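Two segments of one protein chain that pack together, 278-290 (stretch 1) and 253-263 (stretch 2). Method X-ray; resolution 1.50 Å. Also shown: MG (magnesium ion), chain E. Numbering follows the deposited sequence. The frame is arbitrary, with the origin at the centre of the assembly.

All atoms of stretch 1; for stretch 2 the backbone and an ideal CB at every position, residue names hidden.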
ATOM      1  N   GLY A 278      -2.103  -0.699 -11.821  1.00 13.21           N
ATOM      2  CA  GLY A 278      -1.685  -0.974 -13.195  1.00 13.45           C
ATOM      3  C   GLY A 278      -0.804  -2.197 -13.312  1.00 13.91           C
ATOM      4  O   GLY A 278      -0.860  -2.895 -14.327  1.00 14.92           O
ATOM      5  N   CYS A 279       0.006  -2.476 -12.294  1.00 13.86           N
ATOM      6  CA  CYS A 279       0.855  -3.676 -12.315  1.00 14.79           C
ATOM      7  C   CYS A 279       0.029  -4.974 -12.267  1.00 14.71           C
ATOM      8  O   CYS A 279       0.456  -6.011 -12.791  1.00 15.73           O
ATOM      9  CB  CYS A 279       1.893  -3.642 -11.182  1.00 14.85           C
ATOM     10  SG  CYS A 279       3.181  -2.387 -11.384  1.00 17.06           S
ATOM     11  N   SER A 280      -1.149  -4.904 -11.645  1.00 13.76           N
ATOM     12  CA  SER A 280      -2.093  -6.011 -11.562  1.00 14.50           C
ATOM     13  C   SER A 280      -2.786  -6.292 -12.896  1.00 14.41           C
ATOM     14  O   SER A 280      -3.598  -7.216 -12.953  1.00 15.24           O
ATOM     15  CB  SER A 280      -3.213  -5.656 -10.572  1.00 14.43           C
ATOM     16  OG  SER A 280      -2.685  -5.244  -9.323  1.00 14.34           O
ATOM     17  N   LEU A 281      -2.511  -5.482 -13.930  1.00 14.63           N
ATOM     18  CA  LEU A 281      -3.310  -5.487 -15.182  1.00 14.60           C
ATOM     19  C   LEU A 281      -2.424  -5.603 -16.441  1.00 15.43           C
ATOM     20  O   LEU A 281      -2.855  -5.265 -17.561  1.00 15.45           O
ATOM     21  CB  LEU A 281      -4.202  -4.221 -15.245  1.00 14.14           C
ATOM     22  CG  LEU A 281      -5.167  -3.969 -14.065  1.00 15.55           C
ATOM     23  CD1 LEU A 281      -5.658  -2.523 -14.104  1.00 15.47           C
ATOM     24  CD2 LEU A 281      -6.323  -4.958 -14.116  1.00 15.44           C
ATOM     25  N   ARG A 282      -1.186  -6.071 -16.269  1.00 16.18           N
ATOM     26  CA  ARG A 282      -0.194  -5.992 -17.347  1.00 17.16           C
ATOM     27  C   ARG A 282      -0.356  -7.035 -18.430  1.00 17.75           C
ATOM     28  O   ARG A 282      -0.153  -6.736 -19.611  1.00 17.71           O
ATOM     29  CB  ARG A 282       1.223  -6.032 -16.777  1.00 17.98           C
ATOM     30  CG  ARG A 282       1.640  -4.686 -16.181  1.00 18.85           C
ATOM     31  CD  ARG A 282       3.030  -4.728 -15.616  1.00 24.04           C
ATOM     32  NE  ARG A 282       3.067  -5.623 -14.468  1.00 26.69           N
ATOM     33  CZ  ARG A 282       4.036  -5.645 -13.563  1.00 29.39           C
ATOM     34  NH1 ARG A 282       5.064  -4.808 -13.664  1.00 29.47           N
ATOM     35  NH2 ARG A 282       3.964  -6.513 -12.560  1.00 29.60           N
ATOM     36  N   THR A 283      -0.698  -8.259 -18.043  1.00 18.13           N
ATOM     37  CA  THR A 283      -0.839  -9.345 -19.022  1.00 18.96           C
ATOM     38  C   THR A 283      -2.274  -9.847 -19.120  1.00 18.87           C
ATOM     39  O   THR A 283      -3.104  -9.582 -18.242  1.00 17.64           O
ATOM     40  CB  THR A 283       0.022 -10.551 -18.635  1.00 18.88           C
ATOM     41  OG1 THR A 283      -0.551 -11.174 -17.475  1.00 21.08           O
ATOM     42  CG2 THR A 283       1.457 -10.137 -18.342  1.00 20.35           C
ATOM     43  N   GLU A 284      -2.579 -10.613 -20.167  1.00 19.33           N
ATOM     44  CA  GLU A 284      -3.920 -11.204 -20.272  1.00 20.57           C
ATOM     45  C   GLU A 284      -4.235 -12.129 -19.083  1.00 20.07           C
ATOM     46  O   GLU A 284      -5.368 -12.148 -18.592  1.00 20.11           O
ATOM     47  CB  GLU A 284      -4.118 -11.917 -21.616  1.00 22.07           C
ATOM     48  CG  GLU A 284      -4.585 -10.982 -22.717  1.00 25.75           C
ATOM     49  CD  GLU A 284      -4.992 -11.726 -23.980  1.00 31.97           C
ATOM     50  OE1 GLU A 284      -5.189 -12.962 -23.917  1.00 34.69           O
ATOM     51  OE2 GLU A 284      -5.118 -11.065 -25.036  1.00 33.64           O
ATOM     52  N   GLU A 285      -3.225 -12.855 -18.599  1.00 20.05           N
ATOM     53  CA  GLU A 285      -3.383 -13.672 -17.388  1.00 21.28           C
ATOM     54  C   GLU A 285      -3.783 -12.813 -16.191  1.00 19.67           C
ATOM     55  O   GLU A 285      -4.717 -13.167 -15.466  1.00 19.00           O
ATOM     56  CB  GLU A 285      -2.121 -14.482 -17.072  1.00 21.69           C
ATOM     57  CG  GLU A 285      -2.244 -15.370 -15.823  1.00 23.78           C
ATOM     58  CD  GLU A 285      -0.910 -15.916 -15.323  1.00 24.88           C
ATOM     59  OE1 GLU A 285       0.149 -15.676 -15.972  1.00 27.19           O
ATOM     60  OE2 GLU A 285      -0.926 -16.584 -14.261  1.00 30.13           O
ATOM     61  N   ASN A 286      -3.072 -11.703 -15.976  1.00 18.51           N
ATOM     62  CA  ASN A 286      -3.451 -10.748 -14.915  1.00 17.75           C
ATOM     63  C   ASN A 286      -4.925 -10.333 -15.035  1.00 17.54           C
ATOM     64  O   ASN A 286      -5.651 -10.267 -14.035  1.00 16.62           O
ATOM     65  CB  ASN A 286      -2.628  -9.452 -14.998  1.00 17.70           C
ATOM     66  CG  ASN A 286      -1.156  -9.607 -14.615  1.00 18.08           C
ATOM     67  OD1 ASN A 286      -0.310  -8.878 -15.145  1.00 16.47           O
ATOM     68  ND2 ASN A 286      -0.843 -10.489 -13.664  1.00 20.00           N
ATOM     69  N   LEU A 287      -5.370  -9.993 -16.244  1.00 17.14           N
ATOM     70  CA  LEU A 287      -6.745  -9.557 -16.421  1.00 17.38           C
ATOM     71  C   LEU A 287      -7.735 -10.668 -16.064  1.00 17.39           C
ATOM     72  O   LEU A 287      -8.761 -10.402 -15.444  1.00 18.49           O
ATOM     73  CB  LEU A 287      -6.992  -9.050 -17.855  1.00 17.32           C
ATOM     74  CG  LEU A 287      -6.101  -7.917 -18.378  1.00 18.12           C
ATOM     75  CD1 LEU A 287      -6.564  -7.561 -19.792  1.00 19.94           C
ATOM     76  CD2 LEU A 287      -6.139  -6.694 -17.462  1.00 18.77           C
ATOM     77  N   ALA A 288      -7.401 -11.904 -16.439  1.00 17.63           N
ATOM     78  CA  ALA A 288      -8.247 -13.069 -16.141  1.00 18.30           C
ATOM     79  C   ALA A 288      -8.364 -13.287 -14.643  1.00 18.78           C
ATOM     80  O   ALA A 288      -9.416 -13.690 -14.138  1.00 20.33           O
ATOM     81  CB  ALA A 288      -7.687 -14.315 -16.810  1.00 18.19           C
ATOM     82  N   VAL A 289      -7.270 -13.034 -13.938  1.00 18.10           N
ATOM     83  CA  VAL A 289      -7.264 -13.182 -12.489  1.00 18.36           C
ATOM     84  C   VAL A 289      -8.115 -12.076 -11.869  1.00 17.99           C
ATOM     85  O   VAL A 289      -8.963 -12.353 -11.021  1.00 18.06           O
ATOM     86  CB  VAL A 289      -5.827 -13.174 -11.919  1.00 18.29           C
ATOM     87  CG1 VAL A 289      -5.862 -13.239 -10.399  1.00 19.78           C
ATOM     88  CG2 VAL A 289      -5.025 -14.358 -12.452  1.00 19.63           C
ATOM     89  N   VAL A 290      -7.915 -10.828 -12.296  1.00 17.93           N
ATOM     90  CA  VAL A 290      -8.720  -9.704 -11.796  1.00 18.04           C
ATOM     91  C   VAL A 290     -10.227  -9.931 -11.990  1.00 18.54           C
ATOM     92  O   VAL A 290     -11.029  -9.583 -11.111  1.00 19.09           O
ATOM     93  CB  VAL A 290      -8.226  -8.364 -12.411  1.00 17.69           C
ATOM     94  CG1 VAL A 290      -9.229  -7.241 -12.232  1.00 17.95           C
ATOM     95  CG2 VAL A 290      -6.904  -7.996 -11.779  1.00 18.15           C
ATOM     96  N   UNK A 253      -2.276  -5.489  -0.810  1.00 15.19           N
ATOM     97  CA  UNK A 253      -1.891  -4.401  -1.733  1.00 15.57           C
ATOM     98  C   UNK A 253      -1.270  -4.947  -3.015  1.00 15.00           C
ATOM     99  O   UNK A 253      -0.579  -5.975  -3.009  1.00 15.69           O
ATOM    100  CB  UNK A 253      -0.907  -3.447  -1.052  1.00 15.57           C
ATOM    101  N   UNK A 254      -1.527  -4.263  -4.125  1.00 15.15           N
ATOM    102  CA  UNK A 254      -0.741  -4.472  -5.347  1.00 15.60           C
ATOM    103  C   UNK A 254      -0.651  -5.945  -5.767  1.00 16.12           C
ATOM    104  O   UNK A 254       0.439  -6.484  -5.977  1.00 16.95           O
ATOM    105  CB  UNK A 254       0.671  -3.916  -5.148  1.00 15.60           C
ATOM    106  N   UNK A 255      -1.809  -6.597  -5.866  1.00 16.01           N
ATOM    107  CA  UNK A 255      -1.850  -8.016  -6.170  1.00 15.76           C
ATOM    108  C   UNK A 255      -1.506  -8.330  -7.624  1.00 17.53           C
ATOM    109  O   UNK A 255      -2.131  -7.795  -8.546  1.00 18.44           O
ATOM    110  CB  UNK A 255      -3.238  -8.569  -5.841  1.00 15.76           C
ATOM    111  N   UNK A 256      -0.542  -9.235  -7.823  1.00 19.14           N
ATOM    112  CA  UNK A 256      -0.145  -9.638  -9.184  1.00 20.12           C
ATOM    113  C   UNK A 256       0.015 -11.157  -9.310  1.00 20.62           C
ATOM    114  O   UNK A 256       0.650 -11.648 -10.259  1.00 22.80           O
ATOM    115  CB  UNK A 256       1.165  -8.950  -9.574  1.00 20.12           C
ATOM    116  N   UNK A 257      -0.567 -11.896  -8.368  1.00 19.92           N
ATOM    117  CA  UNK A 257      -0.422 -13.348  -8.320  1.00 19.45           C
ATOM    118  C   UNK A 257      -1.313 -14.136  -9.268  1.00 18.85           C
ATOM    119  O   UNK A 257      -2.038 -13.589 -10.108  1.00 18.54           O
ATOM    120  CB  UNK A 257      -0.695 -13.825  -6.892  1.00 19.45           C
ATOM    121  N   UNK A 258      -1.228 -15.451  -9.137  1.00 18.28           N
ATOM    122  CA  UNK A 258      -1.963 -16.346  -9.995  1.00 18.58           C
ATOM    123  C   UNK A 258      -3.402 -16.538  -9.533  1.00 18.25           C
ATOM    124  O   UNK A 258      -3.774 -16.124  -8.433  1.00 17.41           O
ATOM    125  CB  UNK A 258      -1.250 -17.698 -10.065  1.00 18.58           C
ATOM    126  N   UNK A 259      -4.214 -17.178 -10.370  1.00 17.58           N
ATOM    127  CA  UNK A 259      -5.588 -17.539  -9.994  1.00 17.90           C
ATOM    128  C   UNK A 259      -5.616 -18.439  -8.751  1.00 17.68           C
ATOM    129  O   UNK A 259      -6.478 -18.289  -7.893  1.00 17.48           O
ATOM    130  CB  UNK A 259      -6.285 -18.242 -11.160  1.00 17.90           C
ATOM    131  N   UNK A 260      -4.661 -19.365  -8.655  1.00 18.22           N
ATOM    132  CA  UNK A 260      -4.567 -20.245  -7.489  1.00 18.99           C
ATOM    133  C   UNK A 260      -4.236 -19.432  -6.230  1.00 17.99           C
ATOM    134  O   UNK A 260      -4.844 -19.630  -5.176  1.00 17.22           O
ATOM    135  CB  UNK A 260      -3.509 -21.326  -7.719  1.00 18.99           C
ATOM    136  N   UNK A 261      -3.301 -18.496  -6.362  1.00 17.01           N
ATOM    137  CA  UNK A 261      -2.952 -17.624  -5.234  1.00 16.44           C
ATOM    138  C   UNK A 261      -4.160 -16.814  -4.791  1.00 16.14           C
ATOM    139  O   UNK A 261      -4.412 -16.672  -3.581  1.00 15.27           O
ATOM    140  CB  UNK A 261      -1.801 -16.689  -5.609  1.00 16.44           C
ATOM    141  N   UNK A 262      -4.900 -16.270  -5.759  1.00 15.10           N
ATOM    142  CA  UNK A 262      -6.082 -15.471  -5.428  1.00 14.81           C
ATOM    143  C   UNK A 262      -7.076 -16.276  -4.597  1.00 14.63           C
ATOM    144  O   UNK A 262      -7.604 -15.785  -3.613  1.00 14.91           O
ATOM    145  CB  UNK A 262      -6.757 -14.964  -6.704  1.00 14.81           C
ATOM    146  N   UNK A 263      -7.356 -17.514  -5.009  1.00 15.02           N
ATOM    147  CA  UNK A 263      -8.303 -18.334  -4.276  1.00 15.48           C
ATOM    148  C   UNK A 263      -7.797 -18.627  -2.848  1.00 15.50           C
ATOM    149  O   UNK A 263      -8.582 -18.614  -1.899  1.00 15.46           O
ATOM    150  CB  UNK A 263      -8.556 -19.640  -5.032  1.00 15.48           C
TER
HETATM  151 MG    MG E 427       3.461  -0.616  -3.543  1.00 26.21          MG

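Position 253 lies beyond the reach of stretch 1, but its CB is on the side of the magnesium ion, so a long-reaching ligand such as histidine, or a fully extended glutamate, would suit. It is His-253, whose NE2 binds MG at 2.2 Å.

Position 254 has positive phi and psi (52°/52°), easiest for glycine, asparagine or aspartate though open to others, and its CB has no close neighbour in stretch 1. It is Ser-254; its OG makes a weak hydrogen bond of 3.4 Å to water 1, a magnesium ligand.

At position 255 the backbone is extended, CA-to-CB points sideways, and the ideal CB is 4.8 Å from Ser-280 OG. That hydroxyl can bond the carbonyl O whatever the residue. A long apolar side chain could reach Val-289 CG1, about 7.0 Å from the ideal CB, so an aromatic or methionine would fit well, with leucine only just in range. Phe-255 does so: its ring edge meets Val-289, CE2 to CG1 at 3.6 Å, while its O accepts from Ser-280 OG at 2.7 Å.

Position 256 sets its CB 4.4 Å from Cys-279 O and 4.8 Å from both Arg-282 NH2 and Asn-286 ND2. A small or medium side chain, polar or apolar, is plausible. Thr-256, chi1 p, lays its methyl here, with CG2 3.6 Å from Cys-279 O and 4.2 Å from Arg-282 NH2.

Position 257 directs its ideal CB away from stretch 1, so contact demands no particular residue, and phi/psi of -80°/-176° is open to many. It is Gly-257: water 3 donates to its O (2.7 Å) and accepts from Asn-286 ND2 (2.9 Å).

Position 258 precedes a helix, where serine, threonine, aspartate or asparagine can cap free amides. Ser-258 OG accepts from the backbone N of 261 at 3.0 Å.

Position 259 brings its CB to 4.3 Å from Val-289 CG2; a small apolar residue would suit. Ala-259 makes that methyl contact, and water 4 links its N (3.0 Å) to Glu-285 OE2 (2.9 Å).

Position 260 is out of reach; it is Ile-260. At position 261 CA-to-CB points sideways and nothing in stretch 1 is close; an acidic side chain could accept from the amide of Ser-258. Asp-261 OD2 receives Ser-258 N at 3.0 Å.

At position 262 CA-to-CB points toward stretch 1, with the ideal CB 4.2 Å from Val-289 CG1, inviting an aliphatic. Leu-262 places CD2 4.0 Å from Val-289 CG1. Position 263 is out of reach; it is Gln-263.

Stretch 2 253-263: HSFTGSAIDLQ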
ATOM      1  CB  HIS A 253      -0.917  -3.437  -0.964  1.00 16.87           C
ATOM      2  CG  HIS A 253      -0.074  -2.505  -1.801  1.00 16.20           C
ATOM      3  ND1 HIS A 253      -0.599  -1.603  -2.707  1.00 19.11           N
ATOM      4  CD2 HIS A 253       1.269  -2.278  -1.783  1.00 18.25           C
ATOM      5  CE1 HIS A 253       0.384  -0.894  -3.244  1.00 21.45           C
ATOM      6  NE2 HIS A 253       1.528  -1.289  -2.708  1.00 22.21           N
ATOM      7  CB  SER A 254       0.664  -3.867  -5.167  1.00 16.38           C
ATOM      8  OG  SER A 254       1.317  -3.775  -6.431  1.00 18.26           O
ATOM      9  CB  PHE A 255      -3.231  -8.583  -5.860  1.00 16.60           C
ATOM     10  CG  PHE A 255      -3.330 -10.049  -6.148  1.00 16.29           C
ATOM     11  CD1 PHE A 255      -2.716 -10.965  -5.292  1.00 17.87           C
ATOM     12  CD2 PHE A 255      -3.983 -10.520  -7.283  1.00 18.52           C
ATOM     13  CE1 PHE A 255      -2.783 -12.336  -5.541  1.00 19.17           C
ATOM     14  CE2 PHE A 255      -4.042 -11.910  -7.538  1.00 19.62           C
ATOM     15  CZ  PHE A 255      -3.444 -12.800  -6.665  1.00 19.19           C
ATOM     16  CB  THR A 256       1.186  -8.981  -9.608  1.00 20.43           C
ATOM     17  OG1 THR A 256       2.214  -9.418  -8.722  1.00 22.15           O
ATOM     18  CG2 THR A 256       1.092  -7.447  -9.580  1.00 20.59           C
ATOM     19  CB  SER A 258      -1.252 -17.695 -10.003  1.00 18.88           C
ATOM     20  OG  SER A 258      -1.419 -18.349  -8.753  1.00 21.08           O
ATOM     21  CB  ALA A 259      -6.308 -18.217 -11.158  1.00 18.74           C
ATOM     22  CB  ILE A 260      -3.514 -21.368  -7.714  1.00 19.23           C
ATOM     23  CG1 ILE A 260      -3.969 -22.303  -8.849  1.00 20.80           C
ATOM     24  CG2 ILE A 260      -3.301 -22.183  -6.437  1.00 21.09           C
ATOM     25  CD1 ILE A 260      -2.865 -23.222  -9.401  1.00 21.97           C
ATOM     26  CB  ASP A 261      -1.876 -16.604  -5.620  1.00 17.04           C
ATOM     27  CG  ASP A 261      -0.549 -17.220  -5.945  1.00 20.63           C
ATOM     28  OD1 ASP A 261      -0.249 -18.335  -5.454  1.00 23.09           O
ATOM     29  OD2 ASP A 261       0.205 -16.541  -6.696  1.00 23.50           O
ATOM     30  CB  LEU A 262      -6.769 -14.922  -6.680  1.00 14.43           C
ATOM     31  CG  LEU A 262      -8.093 -14.203  -6.410  1.00 14.25           C
ATOM     32  CD1 LEU A 262      -7.874 -12.935  -5.559  1.00 15.86           C
ATOM     33  CD2 LEU A 262      -8.830 -13.871  -7.717  1.00 14.62           C
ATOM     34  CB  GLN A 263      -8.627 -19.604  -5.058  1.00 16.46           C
ATOM     35  CG  GLN A 263      -9.385 -19.326  -6.359  1.00 18.60           C
ATOM     36  CD  GLN A 263     -10.666 -18.526  -6.126  1.00 21.15           C
ATOM     37  OE1 GLN A 263     -11.465 -18.856  -5.246  1.00 25.05           O
ATOM     38  NE2 GLN A 263     -10.862 -17.472  -6.910  1.00 21.21           N
TER
HETATM   39  O   HOH W   1       3.820  -2.080  -4.874  1.00 37.34           O
HETATM   40  O   HOH W   2      -3.642  -9.190 -10.760  1.00 24.05           O
HETATM   41  O   HOH W   3      -2.689 -11.439 -11.649  1.00 22.75           O
HETATM   42  O   HOH W   4      -3.305 -17.760 -13.167  1.00 22.18           O
HETATM   43  O   HOH W   5       5.294   0.172  -4.061  1.00 32.00           O
HETATM   44  O   HOH W   6       3.452   0.792  -2.042  1.00 36.38           O
HETATM   45  O   HOH W   7       4.635  -2.379  -2.074  1.00 26.60           O
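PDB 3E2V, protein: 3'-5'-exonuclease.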